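Local coordinates for N-alpha-acetyltransferase 35, NatC auxiliary subunit (PDB 6YGB), which serves as an auxiliary subunit of the NatC N-terminal acetyltransferase, which acetylates the N-terminal methionine of the L-A virus Gag protein, at residues V195-L200 with I226-V231; S256-F261 with T295-F300; N305-I310 with H336-I341. All coordinates share one frame; numbering follows the deposited sequence.

Contact 1 (V195-L200 with I226-V231); sequences VVINSL and IIICLV
Leu-200 leans on Ile-228 and Ile-227 where two nearly antiparallel helical segments, 195-200 and 226-231, pack with aliphatic side chains alone. With CG anti to the carbonyl carbon (chi1 -56°), the leucine runs alongside Ile-228, the two chains sliding past each other in opposite directions. Leu-200 CB starts the contact 3.6 Å from Ile-228 CG1 and also reaches Ile-228 CD1. Beyond the CG branch point, Leu-200 CD1 lies over the root of the same isoleucine, 3.6 Å from Ile-228 CG1, and also borders Val-231 CG2 and Ile-227 CG2. The other methyl, Leu-200 CD2, meets Ile-227 CG2 as well, at 4.1 Å, the two side chains crossing at about a right angle. One turn earlier, Val-196 CG1 faces both methyls of Val-231, 4.0 Å from Val-231 CG2. Ile-197 divides its branches: CG1 touches Val-231 CG1, whereas CG2 meets Ile-228 CG2 at 4.1 Å. The branched side chains meet across segment axes that approach to 10.0 Å, at 172°, a fairly wide antiparallel pairing bridged by side chains. The pair belongs to helices 193-209 and 215-231, consecutive in the chain. Helix 142-167 adjoins both, through Tyr-157 against Val-196 and Val-231, while Leu-97 of helix 85-104 packs on Ile-227 and helix 245-260 covers Ile-226 and Cys-229.

Contact 2 (S256-F261 with T295-F300); sequences SVNGIF and TDYSGF
Asn-258 and Tyr-297 come together because each turns its CG anti to its own carbonyl carbon (chi1 -79° and -78°), which brings the amide to the backbone of segment 295-300 and the phenol ring beside segment 256-261. Asn-258 OD1 accepts a short, nearly straight hydrogen bond of 2.7 Å from Tyr-297 N, which arrives in the carbonyl plane on a lone pair. The same oxygen, Asn-258 OD1, lies 3.1 Å from Asp-296 CB, so the amide sits against the loop just before helix 298-311. Asp-296 turns forward along its own chain, its carboxylate oxygens taking weak bonds from Ser-298 N and OG.

The Tyr-297 ring is covered on both faces. Over one, Val-257 CG1 makes a CH-pi contact, 3.9 Å from the ring centroid and close to the ring normal; against the opposite face rests Phe-300 CE2, from the tyrosine's own segment. Phe-261 adds an offset edge-to-face pair, its edge directed toward the Tyr-297 face, with planes 67° apart and centroids separated by 5.3 Å. The closest atoms are Phe-261 CZ and Tyr-297 CE1, at 3.4 Å. Thr-295 O stands over the centre of one face of the Phe-261 ring, 3.7 Å above its plane.

At the far end of the phenol, Tyr-297 OH is hydrogen-bonded to Asp-94 of helix 85-104, whose Leu-97 and Arg-98 also touch the tyrosine side chain. Ile-226 of helix 215-231 and Ala-254 of helix 245-260 also border it, placing Tyr-297 at the meeting point of three helices, just ahead of helix 298-311.

Contact 3 (N305-I310 with H336-I341); sequences NDVKTI and HVIARI
Asp-306 reaches across from helix segment 305-310 to the start of helix 337-347, where it grips the backbone of His-336. Its OD2 accepts a 2.6 Å hydrogen bond from His-336 N, met on the anti side of the carboxylate and 25° out of its plane. The carboxylate arrives there with CG anti to the carbonyl carbon, chi1 -71°, while its other oxygen, OD1, forms a salt bridge with Arg-335. Asp-306 CB at the same time rests on the methyl of Ala-339, the two CB atoms 3.6 Å apart.

Next in sequence, Val-307 passes close to Ala-339 through its backbone as well as its side chain: Val-307 N lies 3.9 Å from Ala-339 CB, and Val-307 CG2 comes to 4.1 Å from that methyl. A turn further along, Ile-310 closes over the same residue. Its CG1 lies 3.7 Å from Ala-339 CB, and both CG1 and CD1 run against Ala-339 O, CD1 at 3.5 Å. The alanine methyl is thus met by Asp-306, Val-307 and Ile-310 in turn. The axes of the two helical segments approach to 8.5 Å, nearly parallel, with a crossing angle of -15°; a residue as small as alanine permits this closeness.

On the partner segment, His-336 holds the N-cap position, and its ND1 accepts a 3.2 Å hydrogen bond from Ile-338 N, a donor well tilted out of the imidazole plane. An accepting ND1 is consistent with a neutral ring protonated at NE2, where a weak bond goes to Asn-105. The imidazole caps a first-turn amide, while the aspartate fixes the backbone of the N-cap residue itself. The negative charge of Asp-306, set beside the helix N-terminus and paired with Arg-335, would be expected to be stabilised by both.

In the fold
The three contacts follow one another along the chain, each closing before the next opens. Contacts 1 and 2 have centres about 19 Å apart yet touch directly: Ile-226 CD1 packs 3.5 Å from Tyr-297 CD2, and Leu-230 CD1 lies 3.9 Å from Phe-300 CE1. Contacts 2 and 3 share helix 298-311, their nearest atoms about 5 Å apart; Asn-105 spans them, bonding to Gly-299 O and weakly to His-336 NE2. Contacts 1 and 3 do not touch. No other chain of the assembly meets any of these segments, so they join helices within the auxiliary subunit itself, contact 3 nearest the centre of the chain.

Contact 1 (V195-L200 with I226-V231)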
ATOM      1  N   VAL B 195     -23.729   1.610  26.854  1.00 75.99           N
ATOM      2  CA  VAL B 195     -23.208   0.864  27.996  1.00 75.35           C
ATOM      3  C   VAL B 195     -21.721   1.131  28.174  1.00 74.62           C
ATOM      4  O   VAL B 195     -21.230   1.276  29.300  1.00 76.20           O
ATOM      5  CB  VAL B 195     -23.490  -0.640  27.825  1.00 74.27           C
ATOM      6  CG1 VAL B 195     -22.871  -1.429  28.970  1.00 73.87           C
ATOM      7  CG2 VAL B 195     -24.988  -0.896  27.743  1.00 75.56           C
ATOM      8  N   VAL B 196     -20.981   1.201  27.067  1.00 73.20           N
ATOM      9  CA  VAL B 196     -19.537   1.394  27.144  1.00 71.20           C
ATOM     10  C   VAL B 196     -19.207   2.763  27.725  1.00 74.81           C
ATOM     11  O   VAL B 196     -18.335   2.888  28.593  1.00 75.96           O
ATOM     12  CB  VAL B 196     -18.899   1.195  25.757  1.00 64.72           C
ATOM     13  CG1 VAL B 196     -17.401   1.452  25.820  1.00 62.44           C
ATOM     14  CG2 VAL B 196     -19.180  -0.207  25.246  1.00 63.81           C
ATOM     15  N   ILE B 197     -19.891   3.811  27.263  1.00 77.22           N
ATOM     16  CA  ILE B 197     -19.608   5.151  27.766  1.00 79.38           C
ATOM     17  C   ILE B 197     -19.989   5.260  29.236  1.00 86.11           C
ATOM     18  O   ILE B 197     -19.288   5.903  30.027  1.00 85.37           O
ATOM     19  CB  ILE B 197     -20.339   6.208  26.921  1.00 73.67           C
ATOM     20  CG1 ILE B 197     -20.067   5.987  25.435  1.00 70.03           C
ATOM     21  CG2 ILE B 197     -19.909   7.602  27.338  1.00 71.21           C
ATOM     22  CD1 ILE B 197     -20.941   6.830  24.544  1.00 69.04           C
ATOM     23  N   ASN B 198     -21.106   4.640  29.624  1.00 92.63           N
ATOM     24  CA  ASN B 198     -21.531   4.682  31.020  1.00 98.11           C
ATOM     25  C   ASN B 198     -20.528   3.977  31.919  1.00 95.36           C
ATOM     26  O   ASN B 198     -20.242   4.444  33.026  1.00 96.03           O
ATOM     27  CB  ASN B 198     -22.913   4.050  31.171  1.00105.75           C
ATOM     28  CG  ASN B 198     -24.001   4.883  30.534  1.00110.80           C
ATOM     29  OD1 ASN B 198     -23.784   6.043  30.182  1.00112.31           O
ATOM     30  ND2 ASN B 198     -25.185   4.301  30.391  1.00113.79           N
ATOM     31  N   SER B 199     -19.990   2.846  31.462  1.00 94.48           N
ATOM     32  CA  SER B 199     -18.971   2.144  32.234  1.00 91.05           C
ATOM     33  C   SER B 199     -17.741   3.018  32.432  1.00 87.58           C
ATOM     34  O   SER B 199     -17.187   3.092  33.534  1.00 87.79           O
ATOM     35  CB  SER B 199     -18.593   0.839  31.535  1.00 86.85           C
ATOM     36  OG  SER B 199     -17.503   0.215  32.190  1.00 85.35           O
ATOM     37  N   LEU B 200     -17.295   3.684  31.366  1.00 83.05           N
ATOM     38  CA  LEU B 200     -16.174   4.610  31.480  1.00 79.07           C
ATOM     39  C   LEU B 200     -16.543   5.812  32.342  1.00 79.04           C
ATOM     40  O   LEU B 200     -15.712   6.309  33.110  1.00 78.24           O
ATOM     41  CB  LEU B 200     -15.727   5.057  30.087  1.00 75.34           C
ATOM     42  CG  LEU B 200     -15.344   3.940  29.111  1.00 73.68           C
ATOM     43  CD1 LEU B 200     -15.405   4.425  27.672  1.00 72.60           C
ATOM     44  CD2 LEU B 200     -13.963   3.389  29.428  1.00 73.14           C
ATOM     45  N   ILE B 226      -9.840   9.909  27.046  1.00 66.71           N
ATOM     46  CA  ILE B 226      -9.385   9.599  25.692  1.00 62.26           C
ATOM     47  C   ILE B 226     -10.175   8.428  25.126  1.00 61.32           C
ATOM     48  O   ILE B 226     -10.637   8.459  23.977  1.00 60.80           O
ATOM     49  CB  ILE B 226      -7.874   9.302  25.691  1.00 61.43           C
ATOM     50  CG1 ILE B 226      -7.080  10.569  26.006  1.00 62.52           C
ATOM     51  CG2 ILE B 226      -7.446   8.691  24.362  1.00 60.16           C
ATOM     52  CD1 ILE B 226      -5.599  10.335  26.144  1.00 61.64           C
ATOM     53  N   ILE B 227     -10.338   7.374  25.926  1.00 61.20           N
ATOM     54  CA  ILE B 227     -11.051   6.187  25.467  1.00 58.36           C
ATOM     55  C   ILE B 227     -12.500   6.528  25.145  1.00 56.83           C
ATOM     56  O   ILE B 227     -13.069   6.017  24.173  1.00 55.16           O
ATOM     57  CB  ILE B 227     -10.942   5.063  26.515  1.00 58.51           C
ATOM     58  CG1 ILE B 227      -9.470   4.714  26.754  1.00 58.86           C
ATOM     59  CG2 ILE B 227     -11.708   3.829  26.067  1.00 56.92           C
ATOM     60  CD1 ILE B 227      -9.256   3.600  27.753  1.00 61.07           C
ATOM     61  N   ILE B 228     -13.116   7.405  25.943  1.00 58.03           N
ATOM     62  CA  ILE B 228     -14.486   7.830  25.662  1.00 58.74           C
ATOM     63  C   ILE B 228     -14.569   8.487  24.289  1.00 56.53           C
ATOM     64  O   ILE B 228     -15.521   8.260  23.532  1.00 53.81           O
ATOM     65  CB  ILE B 228     -14.994   8.772  26.770  1.00 59.85           C
ATOM     66  CG1 ILE B 228     -15.095   8.022  28.101  1.00 54.73           C
ATOM     67  CG2 ILE B 228     -16.341   9.368  26.390  1.00 53.02           C
ATOM     68  CD1 ILE B 228     -15.582   8.876  29.248  1.00 56.93           C
ATOM     69  N   CYS B 229     -13.567   9.297  23.941  1.00 56.94           N
ATOM     70  CA  CYS B 229     -13.551   9.937  22.629  1.00 57.60           C
ATOM     71  C   CYS B 229     -13.387   8.916  21.509  1.00 60.01           C
ATOM     72  O   CYS B 229     -14.061   9.010  20.476  1.00 61.99           O
ATOM     73  CB  CYS B 229     -12.438  10.981  22.567  1.00 57.29           C
ATOM     74  SG  CYS B 229     -12.621  12.329  23.752  1.00 60.08           S
ATOM     75  N   LEU B 230     -12.492   7.940  21.691  1.00 60.93           N
ATOM     76  CA  LEU B 230     -12.314   6.911  20.670  1.00 59.69           C
ATOM     77  C   LEU B 230     -13.593   6.104  20.471  1.00 59.53           C
ATOM     78  O   LEU B 230     -13.902   5.685  19.351  1.00 59.62           O
ATOM     79  CB  LEU B 230     -11.156   5.985  21.045  1.00 61.01           C
ATOM     80  CG  LEU B 230      -9.766   6.612  21.175  1.00 60.99           C
ATOM     81  CD1 LEU B 230      -8.795   5.649  21.840  1.00 61.25           C
ATOM     82  CD2 LEU B 230      -9.242   7.053  19.817  1.00 59.87           C
ATOM     83  N   VAL B 231     -14.351   5.878  21.547  1.00 60.02           N
ATOM     84  CA  VAL B 231     -15.622   5.166  21.429  1.00 59.58           C
ATOM     85  C   VAL B 231     -16.626   5.998  20.645  1.00 58.64           C
ATOM     86  O   VAL B 231     -17.505   5.452  19.967  1.00 59.03           O
ATOM     87  CB  VAL B 231     -16.155   4.791  22.828  1.00 60.52           C
ATOM     88  CG1 VAL B 231     -17.562   4.205  22.738  1.00 62.14           C
ATOM     89  CG2 VAL B 231     -15.216   3.797  23.493  1.00 58.33           C
TER

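Contact 2 (S256-F261 with T295-F300)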
ATOM      1  N   SER B 256      -2.378  17.081  27.142  1.00 72.70           N
ATOM      2  CA  SER B 256      -2.167  17.100  28.585  1.00 73.58           C
ATOM      3  C   SER B 256      -1.293  15.934  29.027  1.00 75.06           C
ATOM      4  O   SER B 256      -0.378  16.109  29.840  1.00 77.51           O
ATOM      5  CB  SER B 256      -3.513  17.068  29.309  1.00 70.70           C
ATOM      6  OG  SER B 256      -4.313  18.181  28.954  1.00 69.24           O
ATOM      7  N   VAL B 257      -1.554  14.739  28.492  1.00 74.33           N
ATOM      8  CA  VAL B 257      -0.771  13.565  28.863  1.00 76.06           C
ATOM      9  C   VAL B 257       0.664  13.687  28.367  1.00 78.40           C
ATOM     10  O   VAL B 257       1.598  13.217  29.029  1.00 80.78           O
ATOM     11  CB  VAL B 257      -1.446  12.289  28.326  1.00 74.48           C
ATOM     12  CG1 VAL B 257      -0.574  11.074  28.580  1.00 74.71           C
ATOM     13  CG2 VAL B 257      -2.806  12.104  28.965  1.00 74.77           C
ATOM     14  N   ASN B 258       0.868  14.322  27.209  1.00 77.38           N
ATOM     15  CA  ASN B 258       2.212  14.430  26.651  1.00 77.37           C
ATOM     16  C   ASN B 258       3.124  15.247  27.554  1.00 79.36           C
ATOM     17  O   ASN B 258       4.310  14.929  27.698  1.00 82.44           O
ATOM     18  CB  ASN B 258       2.154  15.037  25.250  1.00 76.72           C
ATOM     19  CG  ASN B 258       1.747  14.026  24.198  1.00 74.26           C
ATOM     20  OD1 ASN B 258       1.909  12.819  24.388  1.00 73.07           O
ATOM     21  ND2 ASN B 258       1.223  14.512  23.077  1.00 72.67           N
ATOM     22  N   GLY B 259       2.594  16.309  28.165  1.00 79.65           N
ATOM     23  CA  GLY B 259       3.376  17.063  29.130  1.00 82.01           C
ATOM     24  C   GLY B 259       3.584  16.318  30.430  1.00 83.43           C
ATOM     25  O   GLY B 259       4.547  16.585  31.158  1.00 87.14           O
ATOM     26  N   ILE B 260       2.698  15.368  30.733  1.00 81.46           N
ATOM     27  CA  ILE B 260       2.806  14.593  31.963  1.00 83.20           C
ATOM     28  C   ILE B 260       3.878  13.509  31.854  1.00 83.26           C
ATOM     29  O   ILE B 260       4.500  13.148  32.860  1.00 83.96           O
ATOM     30  CB  ILE B 260       1.430  13.996  32.320  1.00 84.09           C
ATOM     31  CG1 ILE B 260       0.438  15.117  32.640  1.00 85.96           C
ATOM     32  CG2 ILE B 260       1.525  13.027  33.489  1.00 86.63           C
ATOM     33  CD1 ILE B 260      -0.990  14.646  32.825  1.00 86.41           C
ATOM     34  N   PHE B 261       4.130  12.992  30.650  1.00 84.31           N
ATOM     35  CA  PHE B 261       5.015  11.837  30.482  1.00 85.60           C
ATOM     36  C   PHE B 261       6.384  11.988  31.136  1.00 91.17           C
ATOM     37  O   PHE B 261       6.778  11.087  31.895  1.00 91.89           O
ATOM     38  CB  PHE B 261       5.172  11.519  28.988  1.00 80.60           C
ATOM     39  CG  PHE B 261       4.236  10.457  28.492  1.00 78.45           C
ATOM     40  CD1 PHE B 261       4.335   9.154  28.957  1.00 78.31           C
ATOM     41  CD2 PHE B 261       3.264  10.754  27.552  1.00 77.30           C
ATOM     42  CE1 PHE B 261       3.473   8.169  28.499  1.00 77.16           C
ATOM     43  CE2 PHE B 261       2.400   9.774  27.091  1.00 75.85           C
ATOM     44  CZ  PHE B 261       2.505   8.481  27.564  1.00 75.41           C
ATOM     45  N   THR B 295       6.407   6.681  22.064  1.00 68.92           N
ATOM     46  CA  THR B 295       6.729   7.248  23.374  1.00 71.57           C
ATOM     47  C   THR B 295       5.627   8.160  23.911  1.00 71.46           C
ATOM     48  O   THR B 295       5.442   8.239  25.130  1.00 73.34           O
ATOM     49  CB  THR B 295       8.059   8.013  23.314  1.00 73.88           C
ATOM     50  OG1 THR B 295       7.999   8.992  22.270  1.00 74.68           O
ATOM     51  CG2 THR B 295       9.220   7.061  23.048  1.00 73.95           C
ATOM     52  N   ASP B 296       4.893   8.850  23.039  1.00 69.82           N
ATOM     53  CA  ASP B 296       3.892   9.810  23.496  1.00 70.74           C
ATOM     54  C   ASP B 296       2.512   9.564  22.888  1.00 68.81           C
ATOM     55  O   ASP B 296       2.289   8.545  22.228  1.00 66.63           O
ATOM     56  CB  ASP B 296       4.352  11.237  23.191  1.00 72.17           C
ATOM     57  CG  ASP B 296       4.608  11.465  21.710  1.00 73.25           C
ATOM     58  OD1 ASP B 296       4.320  10.554  20.900  1.00 72.02           O
ATOM     59  OD2 ASP B 296       5.089  12.558  21.358  1.00 74.74           O
ATOM     60  N   TYR B 297       1.578  10.489  23.111  1.00 68.99           N
ATOM     61  CA  TYR B 297       0.223  10.374  22.588  1.00 68.33           C
ATOM     62  C   TYR B 297      -0.016  11.266  21.375  1.00 66.76           C
ATOM     63  O   TYR B 297      -1.172  11.562  21.051  1.00 64.58           O
ATOM     64  CB  TYR B 297      -0.807  10.699  23.672  1.00 70.78           C
ATOM     65  CG  TYR B 297      -1.058   9.603  24.681  1.00 72.48           C
ATOM     66  CD1 TYR B 297      -0.118   8.608  24.921  1.00 74.56           C
ATOM     67  CD2 TYR B 297      -2.247   9.563  25.393  1.00 73.34           C
ATOM     68  CE1 TYR B 297      -0.357   7.612  25.847  1.00 76.20           C
ATOM     69  CE2 TYR B 297      -2.495   8.572  26.320  1.00 73.97           C
ATOM     70  CZ  TYR B 297      -1.551   7.602  26.544  1.00 75.04           C
ATOM     71  OH  TYR B 297      -1.814   6.623  27.472  1.00 74.12           O
ATOM     72  N   SER B 298       1.050  11.706  20.701  1.00 66.58           N
ATOM     73  CA  SER B 298       0.879  12.567  19.535  1.00 64.97           C
ATOM     74  C   SER B 298       0.114  11.867  18.417  1.00 61.80           C
ATOM     75  O   SER B 298      -0.507  12.533  17.581  1.00 60.26           O
ATOM     76  CB  SER B 298       2.239  13.038  19.032  1.00 66.53           C
ATOM     77  OG  SER B 298       2.860  13.882  19.985  1.00 69.86           O
ATOM     78  N   GLY B 299       0.149  10.533  18.383  1.00 60.51           N
ATOM     79  CA  GLY B 299      -0.600   9.797  17.379  1.00 57.76           C
ATOM     80  C   GLY B 299      -2.096  10.016  17.465  1.00 56.59           C
ATOM     81  O   GLY B 299      -2.792   9.979  16.447  1.00 58.62           O
ATOM     82  N   PHE B 300      -2.618  10.231  18.674  1.00 54.41           N
ATOM     83  CA  PHE B 300      -4.035  10.548  18.807  1.00 52.93           C
ATOM     84  C   PHE B 300      -4.343  11.923  18.234  1.00 53.51           C
ATOM     85  O   PHE B 300      -5.448  12.146  17.724  1.00 53.37           O
ATOM     86  CB  PHE B 300      -4.478  10.477  20.270  1.00 53.65           C
ATOM     87  CG  PHE B 300      -4.491   9.085  20.843  1.00 53.07           C
ATOM     88  CD1 PHE B 300      -5.229   8.075  20.246  1.00 51.14           C
ATOM     89  CD2 PHE B 300      -3.786   8.798  22.001  1.00 53.23           C
ATOM     90  CE1 PHE B 300      -5.246   6.797  20.788  1.00 51.01           C
ATOM     91  CE2 PHE B 300      -3.801   7.526  22.543  1.00 52.84           C
ATOM     92  CZ  PHE B 300      -4.531   6.527  21.936  1.00 51.30           C
TER

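Contact 3 (N305-I310 with H336-I341)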
ATOM      1  N   ASN B 305      -7.073  15.080  14.026  1.00 46.80           N
ATOM      2  CA  ASN B 305      -7.042  16.126  13.008  1.00 46.96           C
ATOM      3  C   ASN B 305      -7.366  15.573  11.628  1.00 48.76           C
ATOM      4  O   ASN B 305      -8.012  16.249  10.822  1.00 48.96           O
ATOM      5  CB  ASN B 305      -5.683  16.818  13.006  1.00 45.59           C
ATOM      6  CG  ASN B 305      -5.561  17.833  14.111  1.00 46.94           C
ATOM      7  OD1 ASN B 305      -6.490  18.602  14.359  1.00 46.63           O
ATOM      8  ND2 ASN B 305      -4.426  17.831  14.798  1.00 47.41           N
ATOM      9  N   ASP B 306      -6.924  14.351  11.335  1.00 49.31           N
ATOM     10  CA  ASP B 306      -7.237  13.750  10.045  1.00 47.21           C
ATOM     11  C   ASP B 306      -8.735  13.513   9.906  1.00 46.65           C
ATOM     12  O   ASP B 306      -9.317  13.778   8.847  1.00 44.04           O
ATOM     13  CB  ASP B 306      -6.456  12.448   9.874  1.00 46.91           C
ATOM     14  CG  ASP B 306      -4.972  12.683   9.667  1.00 48.20           C
ATOM     15  OD1 ASP B 306      -4.545  13.858   9.684  1.00 48.49           O
ATOM     16  OD2 ASP B 306      -4.230  11.697   9.479  1.00 48.36           O
ATOM     17  N   VAL B 307      -9.380  13.034  10.974  1.00 48.19           N
ATOM     18  CA  VAL B 307     -10.823  12.813  10.951  1.00 47.00           C
ATOM     19  C   VAL B 307     -11.569  14.137  10.838  1.00 49.48           C
ATOM     20  O   VAL B 307     -12.591  14.231  10.148  1.00 49.65           O
ATOM     21  CB  VAL B 307     -11.261  12.023  12.200  1.00 45.00           C
ATOM     22  CG1 VAL B 307     -12.779  12.059  12.361  1.00 44.20           C
ATOM     23  CG2 VAL B 307     -10.767  10.589  12.115  1.00 43.11           C
ATOM     24  N   LYS B 308     -11.076  15.180  11.514  1.00 52.09           N
ATOM     25  CA  LYS B 308     -11.716  16.491  11.425  1.00 51.59           C
ATOM     26  C   LYS B 308     -11.710  17.008   9.994  1.00 51.21           C
ATOM     27  O   LYS B 308     -12.678  17.631   9.547  1.00 50.75           O
ATOM     28  CB  LYS B 308     -11.019  17.485  12.354  1.00 52.55           C
ATOM     29  CG  LYS B 308     -11.442  17.376  13.810  1.00 53.48           C
ATOM     30  CD  LYS B 308     -10.618  18.299  14.694  1.00 54.55           C
ATOM     31  CE  LYS B 308     -10.883  19.762  14.381  1.00 55.50           C
ATOM     32  NZ  LYS B 308     -10.143  20.673  15.308  1.00 57.83           N
ATOM     33  N   THR B 309     -10.623  16.757   9.261  1.00 51.45           N
ATOM     34  CA  THR B 309     -10.559  17.154   7.859  1.00 48.66           C
ATOM     35  C   THR B 309     -11.604  16.417   7.034  1.00 47.89           C
ATOM     36  O   THR B 309     -12.193  16.987   6.111  1.00 50.35           O
ATOM     37  CB  THR B 309      -9.158  16.894   7.307  1.00 43.90           C
ATOM     38  OG1 THR B 309      -8.199  17.608   8.092  1.00 44.91           O
ATOM     39  CG2 THR B 309      -9.053  17.345   5.862  1.00 39.49           C
ATOM     40  N   ILE B 310     -11.852  15.145   7.362  1.00 46.77           N
ATOM     41  CA  ILE B 310     -12.844  14.353   6.638  1.00 45.81           C
ATOM     42  C   ILE B 310     -14.221  14.990   6.745  1.00 46.83           C
ATOM     43  O   ILE B 310     -14.958  15.086   5.757  1.00 44.65           O
ATOM     44  CB  ILE B 310     -12.859  12.906   7.166  1.00 44.40           C
ATOM     45  CG1 ILE B 310     -11.526  12.225   6.881  1.00 42.62           C
ATOM     46  CG2 ILE B 310     -13.995  12.120   6.547  1.00 45.59           C
ATOM     47  CD1 ILE B 310     -11.077  12.366   5.446  1.00 42.80           C
ATOM     48  N   HIS B 336      -4.312   9.397   8.188  1.00 48.44           N
ATOM     49  CA  HIS B 336      -4.517   8.242   9.050  1.00 48.57           C
ATOM     50  C   HIS B 336      -5.524   7.291   8.417  1.00 48.39           C
ATOM     51  O   HIS B 336      -6.511   7.718   7.808  1.00 48.57           O
ATOM     52  CB  HIS B 336      -5.009   8.698  10.424  1.00 50.15           C
ATOM     53  CG  HIS B 336      -4.946   7.637  11.477  1.00 54.45           C
ATOM     54  ND1 HIS B 336      -6.007   6.802  11.760  1.00 54.74           N
ATOM     55  CD2 HIS B 336      -3.950   7.279  12.322  1.00 55.30           C
ATOM     56  CE1 HIS B 336      -5.664   5.974  12.730  1.00 54.83           C
ATOM     57  NE2 HIS B 336      -4.422   6.240  13.089  1.00 55.44           N
ATOM     58  N   VAL B 337      -5.270   5.991   8.571  1.00 46.78           N
ATOM     59  CA  VAL B 337      -6.054   4.980   7.864  1.00 44.94           C
ATOM     60  C   VAL B 337      -7.525   5.043   8.266  1.00 44.12           C
ATOM     61  O   VAL B 337      -8.415   4.785   7.449  1.00 45.46           O
ATOM     62  CB  VAL B 337      -5.456   3.580   8.105  1.00 44.74           C
ATOM     63  CG1 VAL B 337      -5.435   3.243   9.594  1.00 45.84           C
ATOM     64  CG2 VAL B 337      -6.213   2.524   7.315  1.00 44.49           C
ATOM     65  N   ILE B 338      -7.808   5.389   9.524  1.00 43.34           N
ATOM     66  CA  ILE B 338      -9.200   5.523   9.956  1.00 42.76           C
ATOM     67  C   ILE B 338      -9.885   6.638   9.179  1.00 44.14           C
ATOM     68  O   ILE B 338     -10.999   6.474   8.667  1.00 45.49           O
ATOM     69  CB  ILE B 338      -9.273   5.777  11.472  1.00 42.34           C
ATOM     70  CG1 ILE B 338      -8.726   4.576  12.251  1.00 43.26           C
ATOM     71  CG2 ILE B 338     -10.692   6.112  11.888  1.00 40.37           C
ATOM     72  CD1 ILE B 338      -9.523   3.303  12.090  1.00 41.60           C
ATOM     73  N   ALA B 339      -9.227   7.795   9.088  1.00 43.81           N
ATOM     74  CA  ALA B 339      -9.768   8.900   8.307  1.00 42.03           C
ATOM     75  C   ALA B 339      -9.901   8.523   6.836  1.00 42.84           C
ATOM     76  O   ALA B 339     -10.844   8.954   6.161  1.00 41.74           O
ATOM     77  CB  ALA B 339      -8.880  10.135   8.467  1.00 40.86           C
ATOM     78  N   ARG B 340      -8.966   7.718   6.323  1.00 43.27           N
ATOM     79  CA  ARG B 340      -9.014   7.336   4.915  1.00 43.45           C
ATOM     80  C   ARG B 340     -10.164   6.372   4.648  1.00 47.88           C
ATOM     81  O   ARG B 340     -10.829   6.463   3.610  1.00 50.18           O
ATOM     82  CB  ARG B 340      -7.678   6.729   4.480  1.00 40.30           C
ATOM     83  CG  ARG B 340      -6.531   7.740   4.417  1.00 37.89           C
ATOM     84  CD  ARG B 340      -5.339   7.227   3.610  1.00 37.30           C
ATOM     85  NE  ARG B 340      -4.643   6.101   4.235  1.00 39.19           N
ATOM     86  CZ  ARG B 340      -4.749   4.840   3.829  1.00 40.97           C
ATOM     87  NH1 ARG B 340      -5.529   4.536   2.799  1.00 41.94           N
ATOM     88  NH2 ARG B 340      -4.075   3.882   4.451  1.00 41.52           N
ATOM     89  N   ILE B 341     -10.415   5.441   5.572  1.00 49.05           N
ATOM     90  CA  ILE B 341     -11.592   4.588   5.444  1.00 48.06           C
ATOM     91  C   ILE B 341     -12.853   5.415   5.640  1.00 47.03           C
ATOM     92  O   ILE B 341     -13.869   5.203   4.969  1.00 46.71           O
ATOM     93  CB  ILE B 341     -11.532   3.419   6.444  1.00 49.08           C
ATOM     94  CG1 ILE B 341     -10.307   2.550   6.185  1.00 50.44           C
ATOM     95  CG2 ILE B 341     -12.797   2.570   6.358  1.00 48.68           C
ATOM     96  CD1 ILE B 341     -10.078   1.500   7.260  1.00 50.54           C
TER